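Local coordinates for protein citrinin polyketide synthase (Monascus purpureus, PDB 5MPT) that builds, as a whole synthase, the keto-aldehyde precursor of the mycotoxin citrinin, and is represented by its C-methylating (CMeT) domain with S-adenosyl-L-homocysteine bound, at residues A[134-137]-A[138-142]; A[158-161]-A[162-166]; A[169-172]-A[173-177]; A[180-183]-A[184-188]. All blocks are in the same frame, centred on the assembly; numbering follows the deposited sequence.

Contact 1. Residues A[134-137]-A[138-142]; sequences LHAA and EHKLT. With EDO (1,2-ethanediol), chain C.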
loop_
_atom_site.group_PDB
_atom_site.type_symbol
_atom_site.label_atom_id
_atom_site.label_comp_id
_atom_site.label_asym_id
_atom_site.label_seq_id
_atom_site.Cartn_x
_atom_site.Cartn_y
_atom_site.Cartn_z
ATOM N N LEU A 134 -9.820 -1.094 16.000
ATOM C CA LEU A 134 -8.449 -1.248 15.548
ATOM C C LEU A 134 -8.296 -0.852 14.091
ATOM O O LEU A 134 -7.190 -0.496 13.671
ATOM C CB LEU A 134 -7.982 -2.685 15.735
ATOM C CG LEU A 134 -8.068 -3.195 17.164
ATOM C CD1 LEU A 134 -7.624 -4.615 17.150
ATOM C CD2 LEU A 134 -7.188 -2.380 18.091
ATOM N N HIS A 135 -9.390 -0.886 13.321
ATOM C CA HIS A 135 -9.361 -0.545 11.906
ATOM C C HIS A 135 -9.955 0.820 11.663
ATOM O O HIS A 135 -10.353 1.125 10.536
ATOM C CB HIS A 135 -10.092 -1.619 11.093
ATOM C CG HIS A 135 -9.758 -3.007 11.524
ATOM N ND1 HIS A 135 -8.530 -3.568 11.260
ATOM C CD2 HIS A 135 -10.448 -3.920 12.254
ATOM C CE1 HIS A 135 -8.479 -4.779 11.788
ATOM N NE2 HIS A 135 -9.631 -5.014 12.408
ATOM N N ALA A 136 -9.952 1.678 12.685
ATOM C CA ALA A 136 -10.637 2.954 12.583
ATOM C C ALA A 136 -10.046 3.836 11.501
ATOM O O ALA A 136 -10.796 4.554 10.820
ATOM C CB ALA A 136 -10.611 3.686 13.926
ATOM N N ALA A 137 -8.722 3.837 11.347
ATOM C CA ALA A 137 -8.081 4.876 10.551
ATOM C C ALA A 137 -8.577 4.870 9.109
ATOM O O ALA A 137 -8.861 5.926 8.556
ATOM C CB ALA A 137 -6.553 4.729 10.613
ATOM N N GLU A 138 -8.652 3.698 8.466
ATOM C CA GLU A 138 -9.053 3.658 7.066
ATOM C C GLU A 138 -10.524 3.960 6.897
ATOM O O GLU A 138 -10.946 4.403 5.821
ATOM C CB GLU A 138 -8.761 2.305 6.436
ATOM C CG GLU A 138 -9.381 1.117 7.132
ATOM C CD GLU A 138 -8.387 0.399 8.006
ATOM O OE1 GLU A 138 -7.668 1.106 8.758
ATOM O OE2 GLU A 138 -8.376 -0.842 7.938
ATOM N N HIS A 139 -11.313 3.720 7.929
ATOM C CA HIS A 139 -12.735 4.055 7.865
ATOM C C HIS A 139 -12.953 5.552 8.009
ATOM O O HIS A 139 -13.796 6.135 7.309
ATOM C CB HIS A 139 -13.454 3.240 8.936
ATOM C CG HIS A 139 -13.313 1.779 8.705
ATOM N ND1 HIS A 139 -13.272 0.849 9.725
ATOM C CD2 HIS A 139 -13.126 1.089 7.557
ATOM C CE1 HIS A 139 -13.117 -0.353 9.203
ATOM N NE2 HIS A 139 -13.003 -0.236 7.893
ATOM N N LYS A 140 -12.192 6.195 8.895
ATOM C CA LYS A 140 -12.223 7.645 8.970
ATOM C C LYS A 140 -11.750 8.257 7.657
ATOM O O LYS A 140 -12.345 9.236 7.177
ATOM C CB LYS A 140 -11.351 8.139 10.123
ATOM C CG LYS A 140 -11.775 7.705 11.511
ATOM C CD LYS A 140 -10.844 8.336 12.550
ATOM C CE LYS A 140 -11.154 7.908 13.967
ATOM N NZ LYS A 140 -9.977 8.187 14.860
ATOM N N LEU A 141 -10.677 7.713 7.070
ATOM C CA LEU A 141 -10.216 8.224 5.787
ATOM C C LEU A 141 -11.277 8.030 4.715
ATOM O O LEU A 141 -11.444 8.882 3.833
ATOM C CB LEU A 141 -8.915 7.544 5.375
ATOM C CG LEU A 141 -8.072 8.219 4.284
ATOM C CD1 LEU A 141 -7.619 9.595 4.720
ATOM C CD2 LEU A 141 -6.903 7.328 3.972
ATOM N N THR A 142 -11.988 6.903 4.765
ATOM C CA THR A 142 -13.038 6.639 3.787
ATOM C C THR A 142 -14.105 7.740 3.812
ATOM O O THR A 142 -14.545 8.240 2.757
ATOM C CB THR A 142 -13.643 5.264 4.083
ATOM O OG1 THR A 142 -12.682 4.247 3.761
ATOM C CG2 THR A 142 -14.931 5.029 3.280
HETATM C C1 EDO C . -10.229 -8.623 15.289
HETATM O O1 EDO C . -11.015 -9.652 14.689
HETATM C C2 EDO C . -10.840 -7.272 14.954
HETATM O O2 EDO C . -11.272 -7.279 13.583
HETATM O O HOH W 1 -6.657 -2.496 9.429
#
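Lys140 N donates to Ala136 O over 2.9 Å, and Leu141 N to Ala137 O over 2.9 Å. These bonds open the first turn of helix 136-146. A weaker bond from His139 N shares Ala136 O. At the next residue, Glu138 O takes two donors from opposite faces of its carbonyl plane, Thr142 N and Thr142 OG1, the hydroxyl at 2.7 Å. A water joins His135 to Glu138: it lies 2.8 Å from His135 ND1 and donates to Glu138 OE2 at 2.8 Å. The other ring nitrogen, His135 NE2, donates to O2 of an ethanediol, probably from the crystallisation liquor, at 3.0 Å. Water and ethanediol oxygen both lie in the ring plane, which probably helps to hold the ring's rotation in the crystal. Glu138 folds back to His135: its CG sits between the backbone N and the carbonyl carbon (chi1 56°), and the chain bends at chi2. Ser180 also holds OE1, and Tyr40 OE2. His139 turns one ring face to His135 O, 3.0 Å above the plane, offset toward the rim, nearest ND1. Outside the turn, His139 packs on helices 121-131 and 40-62, Ala137 meets helix 167-178, and Thr142 faces helix 321-327.

Contact 2. Residues A[158-161]-A[162-166]; sequences DGLQ and LIFGS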
loop_
_atom_site.group_PDB
_atom_site.type_symbol
_atom_site.label_atom_id
_atom_site.label_comp_id
_atom_site.label_asym_id
_atom_site.label_seq_id
_atom_site.Cartn_x
_atom_site.Cartn_y
_atom_site.Cartn_z
ATOM N N ASP A 158 -9.955 18.764 -4.087
ATOM C CA ASP A 158 -8.921 17.853 -4.554
ATOM C C ASP A 158 -8.615 16.819 -3.472
ATOM O O ASP A 158 -8.383 17.170 -2.307
ATOM C CB ASP A 158 -7.658 18.624 -4.946
ATOM C CG ASP A 158 -6.564 17.709 -5.419
ATOM O OD1 ASP A 158 -6.624 17.274 -6.587
ATOM O OD2 ASP A 158 -5.689 17.382 -4.608
ATOM N N GLY A 159 -8.624 15.539 -3.858
ATOM C CA GLY A 159 -8.392 14.479 -2.896
ATOM C C GLY A 159 -7.070 14.615 -2.162
ATOM O O GLY A 159 -7.009 14.463 -0.941
ATOM N N LEU A 160 -5.998 14.926 -2.894
ATOM C CA LEU A 160 -4.692 15.056 -2.259
ATOM C C LEU A 160 -4.695 16.171 -1.224
ATOM O O LEU A 160 -4.169 16.001 -0.116
ATOM C CB LEU A 160 -3.625 15.321 -3.320
ATOM C CG LEU A 160 -2.187 15.231 -2.814
ATOM C CD1 LEU A 160 -1.904 13.832 -2.377
ATOM C CD2 LEU A 160 -1.247 15.668 -3.920
ATOM N N GLN A 161 -5.316 17.306 -1.557
ATOM C CA GLN A 161 -5.427 18.411 -0.610
ATOM C C GLN A 161 -6.249 18.012 0.619
ATOM O O GLN A 161 -5.877 18.334 1.753
ATOM C CB GLN A 161 -6.033 19.633 -1.315
ATOM C CG GLN A 161 -5.881 20.944 -0.552
ATOM C CD GLN A 161 -6.770 21.023 0.682
ATOM O OE1 GLN A 161 -7.910 20.550 0.674
ATOM N NE2 GLN A 161 -6.250 21.617 1.750
ATOM N N LEU A 162 -7.368 17.311 0.423
ATOM C CA LEU A 162 -8.209 16.945 1.565
ATOM C C LEU A 162 -7.447 16.119 2.577
ATOM O O LEU A 162 -7.586 16.313 3.793
ATOM C CB LEU A 162 -9.425 16.144 1.110
ATOM C CG LEU A 162 -10.633 16.891 0.567
ATOM C CD1 LEU A 162 -11.710 15.865 0.336
ATOM C CD2 LEU A 162 -11.107 17.987 1.517
ATOM N N ILE A 163 -6.679 15.152 2.091
ATOM C CA ILE A 163 -5.991 14.222 2.967
ATOM C C ILE A 163 -4.816 14.902 3.652
ATOM O O ILE A 163 -4.642 14.805 4.868
ATOM C CB ILE A 163 -5.541 12.997 2.157
ATOM C CG1 ILE A 163 -6.758 12.314 1.515
ATOM C CG2 ILE A 163 -4.713 12.083 3.001
ATOM C CD1 ILE A 163 -6.380 11.250 0.492
ATOM N N PHE A 164 -3.981 15.588 2.880
ATOM C CA PHE A 164 -2.692 16.033 3.386
ATOM C C PHE A 164 -2.658 17.507 3.730
ATOM O O PHE A 164 -1.662 17.967 4.297
ATOM C CB PHE A 164 -1.615 15.736 2.361
ATOM C CG PHE A 164 -1.448 14.276 2.082
ATOM C CD1 PHE A 164 -0.712 13.482 2.930
ATOM C CD2 PHE A 164 -2.043 13.700 0.972
ATOM C CE1 PHE A 164 -0.551 12.132 2.675
ATOM C CE2 PHE A 164 -1.892 12.351 0.717
ATOM C CZ PHE A 164 -1.146 11.571 1.564
ATOM N N GLY A 165 -3.698 18.248 3.384
ATOM C CA GLY A 165 -3.751 19.668 3.667
ATOM C C GLY A 165 -4.235 20.001 5.052
ATOM O O GLY A 165 -4.125 21.154 5.475
ATOM N N SER A 166 -4.756 19.012 5.771
ATOM C CA SER A 166 -5.170 19.227 7.133
ATOM C C SER A 166 -4.395 18.297 8.050
ATOM O O SER A 166 -3.994 17.201 7.642
ATOM C CB SER A 166 -6.676 18.986 7.305
ATOM O OG SER A 166 -6.985 17.606 7.352
#
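Leu160 sets its CD1 methyl against the CD2-CE2 side of the Phe164 ring, 3.4 Å from Phe164 CD2. The pair sits one turn apart on the short helix 159-164, and the two side chains cross obliquely. Asp158 is the N-cap of this helix. Its OD2 accepts from Gln161 N at 3.1 Å, using the anti lone pair, the one away from OD1. Four backbone bonds then run along the helix: Leu162 N to Asp158 O, Ile163 N to Gly159 O, Phe164 N to Leu160 O and Gly165 N to Gln161 O. The last is short at 2.7 Å but bent, with an N-H...O angle of 138°. Leu160 CG stands anti to the backbone N (chi1 -170°), which brings its CD1 end back to Phe164. The ring also meets its neighbour in sequence: Ile163 CG2 lies over the centre of one face, 3.6 Å above it. Phe164 comes within about 5 Å of the side chain of the active-site Tyr177. Leu162 and Ile163 pack on helix 136-146. Ser166 begins the next helix as N-cap, its OG bonded to Gly169 N. At the edge of the Phe164 ring, CD2 lies 3.3 Å from Leu160 O.

Contact 3. Residues A[169-172]-A[173-177]; sequences GREI and VTDVY. With SAH (S-adenosyl-L-homocysteine), chain B.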
loop_
_atom_site.group_PDB
_atom_site.type_symbol
_atom_site.label_atom_id
_atom_site.label_comp_id
_atom_site.label_asym_id
_atom_site.label_seq_id
_atom_site.Cartn_x
_atom_site.Cartn_y
_atom_site.Cartn_z
ATOM N N GLY A 169 -6.287 14.898 8.493
ATOM C CA GLY A 169 -6.083 13.938 7.428
ATOM C C GLY A 169 -4.697 13.329 7.492
ATOM O O GLY A 169 -4.537 12.118 7.330
ATOM N N ARG A 170 -3.680 14.166 7.737
ATOM C CA ARG A 170 -2.309 13.675 7.864
ATOM C C ARG A 170 -2.187 12.671 8.999
ATOM O O ARG A 170 -1.491 11.661 8.864
ATOM C CB ARG A 170 -1.347 14.842 8.084
ATOM C CG ARG A 170 -1.139 15.698 6.877
ATOM C CD ARG A 170 0.031 16.661 7.062
ATOM N NE ARG A 170 -0.247 17.687 8.065
ATOM C CZ ARG A 170 -0.859 18.840 7.815
ATOM N NH1 ARG A 170 -1.291 19.131 6.596
ATOM N NH2 ARG A 170 -1.048 19.707 8.794
ATOM N N GLU A 171 -2.864 12.917 10.124
ATOM C CA GLU A 171 -2.796 11.968 11.228
ATOM C C GLU A 171 -3.460 10.654 10.855
ATOM O O GLU A 171 -2.937 9.576 11.161
ATOM C CB GLU A 171 -3.452 12.543 12.475
ATOM C CG GLU A 171 -3.061 11.820 13.735
ATOM C CD GLU A 171 -3.815 12.317 14.952
ATOM O OE1 GLU A 171 -5.061 12.356 14.900
ATOM O OE2 GLU A 171 -3.158 12.667 15.955
ATOM N N ILE A 172 -4.605 10.723 10.185
ATOM C CA ILE A 172 -5.316 9.506 9.811
ATOM C C ILE A 172 -4.465 8.665 8.871
ATOM O O ILE A 172 -4.363 7.443 9.032
ATOM C CB ILE A 172 -6.676 9.856 9.185
ATOM C CG1 ILE A 172 -7.610 10.424 10.248
ATOM C CG2 ILE A 172 -7.309 8.640 8.498
ATOM C CD1 ILE A 172 -8.899 11.035 9.688
ATOM N N VAL A 173 -3.855 9.293 7.877
ATOM C CA VAL A 173 -3.165 8.514 6.861
ATOM C C VAL A 173 -1.887 7.897 7.433
ATOM O O VAL A 173 -1.539 6.753 7.104
ATOM C CB VAL A 173 -2.928 9.376 5.607
ATOM C CG1 VAL A 173 -1.936 10.476 5.900
ATOM C CG2 VAL A 173 -2.475 8.496 4.466
ATOM N N THR A 174 -1.188 8.616 8.327
ATOM C CA THR A 174 -0.094 8.020 9.086
ATOM C C THR A 174 -0.570 6.799 9.854
ATOM O O THR A 174 0.084 5.752 9.847
ATOM C CB THR A 174 0.484 9.037 10.070
ATOM O OG1 THR A 174 1.049 10.131 9.352
ATOM C CG2 THR A 174 1.544 8.395 10.949
ATOM N N ASP A 175 -1.704 6.925 10.544
ATOM C CA ASP A 175 -2.211 5.803 11.323
ATOM C C ASP A 175 -2.605 4.648 10.415
ATOM O O ASP A 175 -2.400 3.486 10.764
ATOM C CB ASP A 175 -3.399 6.247 12.173
ATOM C CG ASP A 175 -2.983 7.036 13.392
ATOM O OD1 ASP A 175 -1.767 7.138 13.644
ATOM O OD2 ASP A 175 -3.879 7.532 14.114
ATOM N N VAL A 176 -3.145 4.949 9.235
ATOM C CA VAL A 176 -3.437 3.896 8.260
ATOM C C VAL A 176 -2.157 3.130 7.933
ATOM O O VAL A 176 -2.124 1.892 7.973
ATOM C CB VAL A 176 -4.084 4.491 6.995
ATOM C CG1 VAL A 176 -4.159 3.455 5.832
ATOM C CG2 VAL A 176 -5.487 5.029 7.320
ATOM N N TYR A 177 -1.067 3.856 7.678
ATOM C CA TYR A 177 0.144 3.188 7.212
ATOM C C TYR A 177 0.910 2.468 8.310
ATOM O O TYR A 177 1.614 1.510 8.000
ATOM C CB TYR A 177 1.081 4.194 6.525
ATOM C CG TYR A 177 0.603 4.736 5.196
ATOM C CD1 TYR A 177 0.009 3.916 4.231
ATOM C CD2 TYR A 177 0.750 6.075 4.903
ATOM C CE1 TYR A 177 -0.382 4.418 3.039
ATOM C CE2 TYR A 177 0.359 6.577 3.719
ATOM C CZ TYR A 177 -0.217 5.753 2.781
ATOM O OH TYR A 177 -0.580 6.315 1.576
HETATM N N SAH B . 5.710 3.426 2.742
HETATM C CA SAH B . 4.624 4.447 2.844
HETATM C CB SAH B . 3.207 4.007 2.495
HETATM C CG SAH B . 2.937 3.840 1.011
HETATM S SD SAH B . 2.583 5.505 0.351
HETATM C C SAH B . 4.613 4.969 4.308
HETATM O O SAH B . 4.155 6.201 4.381
HETATM O OXT SAH B . 4.943 4.316 5.266
HETATM C "C5'" SAH B . 3.643 5.581 -1.117
HETATM C "C4'" SAH B . 4.892 6.373 -0.788
HETATM O "O4'" SAH B . 5.729 6.268 -1.959
HETATM C "C3'" SAH B . 4.673 7.871 -0.533
HETATM O "O3'" SAH B . 5.466 8.221 0.597
HETATM C "C2'" SAH B . 5.177 8.531 -1.828
HETATM O "O2'" SAH B . 5.752 9.816 -1.602
HETATM C "C1'" SAH B . 6.249 7.538 -2.263
HETATM N N9 SAH B . 6.593 7.549 -3.680
HETATM C C8 SAH B . 5.754 7.677 -4.755
HETATM N N7 SAH B . 6.366 7.699 -5.915
HETATM C C5 SAH B . 7.708 7.584 -5.579
HETATM C C6 SAH B . 8.884 7.549 -6.354
HETATM N N6 SAH B . 8.906 7.671 -7.687
HETATM N N1 SAH B . 10.055 7.421 -5.703
HETATM C C2 SAH B . 10.052 7.333 -4.369
HETATM N N3 SAH B . 9.015 7.348 -3.530
HETATM C C4 SAH B . 7.860 7.483 -4.205
#
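Residues 169-172 and 173-177 form one unbroken run of helix 167-178, and Val173 N, Thr174 N, Asp175 N and Val176 N each donate to the carbonyl four residues back. The closest of these bonds is Val176 N to Ile172 O, at 2.8 Å. Thr174 OG1 also stands 3.0 Å from Arg170 O, with its CB-OG1 bond beside the backbone N (chi1 -63°). Val173 CG1 lies between its own backbone N and carbonyl carbon and packs 3.2 Å from Arg170 O. Ile172 CG2 and Val176 CG2 meet at 4.2 Å, on the side that faces helix 136-146. The polar ends turn elsewhere: Arg170 NH1 binds Phe164 O, and Asp175 OD1 makes a salt bridge with Lys179. At the far end, Tyr177 lays one ring face against S-adenosyl-L-homocysteine. The ligand CB sits 3.5 Å above the plane, over the ring centre. Tyr177 OH is 3.5 Å from the ligand sulfur SD, the atom that bears the transferable methyl in the cosubstrate. Thr217 touches Tyr177, and its OG1 is hydrogen-bonded to the ligand. The helix thus brings a catalytic tyrosine to the S-adenosyl-L-homocysteine pocket of the methyltransferase.

Contact 4. Residues A[180-183]-A[184-188]; sequences SPIN and AVWIQ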
loop_
_atom_site.group_PDB
_atom_site.type_symbol
_atom_site.label_atom_id
_atom_site.label_comp_id
_atom_site.label_asym_id
_atom_site.label_seq_id
_atom_site.Cartn_x
_atom_site.Cartn_y
_atom_site.Cartn_z
ATOM N N SER A 180 -2.978 0.604 11.455
ATOM C CA SER A 180 -4.025 -0.284 10.974
ATOM C C SER A 180 -3.470 -1.684 10.717
ATOM O O SER A 180 -2.493 -1.835 9.968
ATOM C CB SER A 180 -4.651 0.248 9.697
ATOM O OG SER A 180 -5.496 1.342 9.986
ATOM N N PRO A 181 -4.081 -2.727 11.302
ATOM C CA PRO A 181 -3.633 -4.100 11.042
ATOM C C PRO A 181 -3.430 -4.427 9.567
ATOM O O PRO A 181 -2.500 -5.157 9.234
ATOM C CB PRO A 181 -4.755 -4.937 11.684
ATOM C CG PRO A 181 -5.182 -4.124 12.835
ATOM C CD PRO A 181 -5.184 -2.694 12.283
ATOM N N ILE A 182 -4.242 -3.872 8.662
ATOM C CA ILE A 182 -4.125 -4.226 7.250
ATOM C C ILE A 182 -2.726 -3.926 6.720
ATOM O O ILE A 182 -2.263 -4.568 5.771
ATOM C CB ILE A 182 -5.206 -3.483 6.429
ATOM C CG1 ILE A 182 -5.220 -3.921 4.961
ATOM C CG2 ILE A 182 -4.980 -1.962 6.438
ATOM C CD1 ILE A 182 -5.553 -5.345 4.736
ATOM N N ASN A 183 -2.027 -2.966 7.327
ATOM C CA ASN A 183 -0.620 -2.720 7.039
ATOM C C ASN A 183 0.329 -3.252 8.114
ATOM O O ASN A 183 1.403 -3.755 7.783
ATOM C CB ASN A 183 -0.382 -1.229 6.875
ATOM C CG ASN A 183 -0.865 -0.723 5.546
ATOM O OD1 ASN A 183 -0.538 -1.267 4.496
ATOM N ND2 ASN A 183 -1.685 0.297 5.580
ATOM N N ALA A 184 -0.014 -3.098 9.388
ATOM C CA ALA A 184 0.908 -3.468 10.463
ATOM C C ALA A 184 1.244 -4.948 10.456
ATOM O O ALA A 184 2.358 -5.324 10.820
ATOM C CB ALA A 184 0.337 -3.064 11.814
ATOM N N VAL A 185 0.319 -5.798 10.024
ATOM C CA VAL A 185 0.550 -7.241 10.063
ATOM C C VAL A 185 1.843 -7.583 9.331
ATOM O O VAL A 185 2.729 -8.278 9.861
ATOM C CB VAL A 185 -0.658 -7.978 9.456
ATOM C CG1 VAL A 185 -0.230 -9.343 8.848
ATOM C CG2 VAL A 185 -1.715 -8.146 10.511
ATOM N N TRP A 186 1.963 -7.112 8.094
ATOM C CA TRP A 186 3.101 -7.493 7.271
ATOM C C TRP A 186 4.367 -6.723 7.619
ATOM O O TRP A 186 5.460 -7.247 7.408
ATOM C CB TRP A 186 2.754 -7.314 5.789
ATOM C CG TRP A 186 1.836 -8.399 5.344
ATOM C CD1 TRP A 186 2.178 -9.674 4.994
ATOM C CD2 TRP A 186 0.408 -8.330 5.264
ATOM N NE1 TRP A 186 1.055 -10.403 4.686
ATOM C CE2 TRP A 186 -0.041 -9.597 4.830
ATOM C CE3 TRP A 186 -0.528 -7.309 5.470
ATOM C CZ2 TRP A 186 -1.374 -9.882 4.640
ATOM C CZ3 TRP A 186 -1.837 -7.602 5.297
ATOM C CH2 TRP A 186 -2.254 -8.875 4.862
ATOM N N ILE A 187 4.237 -5.533 8.207
ATOM C CA ILE A 187 5.395 -4.845 8.766
ATOM C C ILE A 187 5.941 -5.630 9.943
ATOM O O ILE A 187 7.148 -5.831 10.075
ATOM C CB ILE A 187 5.021 -3.400 9.163
ATOM C CG1 ILE A 187 4.582 -2.594 7.926
ATOM C CG2 ILE A 187 6.208 -2.725 9.842
ATOM C CD1 ILE A 187 4.058 -1.158 8.237
ATOM N N GLN A 188 5.047 -6.102 10.816
ATOM C CA GLN A 188 5.486 -6.927 11.929
ATOM C C GLN A 188 6.140 -8.199 11.423
ATOM O O GLN A 188 7.134 -8.648 11.979
ATOM C CB GLN A 188 4.280 -7.228 12.829
ATOM C CG GLN A 188 4.624 -7.857 14.142
ATOM C CD GLN A 188 5.196 -6.873 15.145
ATOM O OE1 GLN A 188 4.579 -5.845 15.444
ATOM N NE2 GLN A 188 6.393 -7.184 15.675
#
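The first two turns of helix 181-198 hold this contact, with Ser180 at the N-cap position. Ala184 N donates to Ser180 O at 2.8 Å, and Asn183 N donates to the same oxygen. Val185 N reaches Pro181 O at 3.0 Å. A weak bond follows from Ile187 N to Asn183 O. Ser180 OG makes no capping bond. The Trp186 indole folds back along the helix, its CG beside the backbone N (chi1 -74°). Its six-membered edge then meets Ile182 O in the ring plane, with Trp186 CZ3 at 3.1 Å. Val185 CG1 lies 3.8 Å above one face of the indole, over its centre. Ile182 CD1 comes to 4.4 Å from Trp186 CZ3. Ile187 CG1 rests 3.4 Å from Asn183 O. Gln375 NE2 donates to both Ile182 O and Asn183 OD1. The buried amide of Asn183 is thus held at both ends, since its ND2 donates to Val176 O. Trp186 and Ile187 both pack on Leu314. The contact is a buried helix start packed on strand 309-316 of the central mixed sheet, consistent with the Rossmann-like methyltransferase fold.

In the fold
All four contacts are local turns of helices. They come one after another along the chain, and none nests in or crosses another. Each lies within a continuous stretch, so none closes a long loop. Contact 1 starts helix 136-146, contact 2 spans helix 159-164, contact 3 lies in helix 167-178 and contact 4 starts helix 181-198. Contacts 1 and 3 each touch all the others. Leu141 packs on Ile163, Ala137 on Ile172 and Val176, and His135 on Pro181. Phe164 meets Val173 between contacts 2 and 3. Asp175 O probably accepts from Ser180 N. Contacts 2 and 4 do not touch. Together the turns link the N-terminal helices to the sheet of the S-adenosyl-L-homocysteine-binding domain.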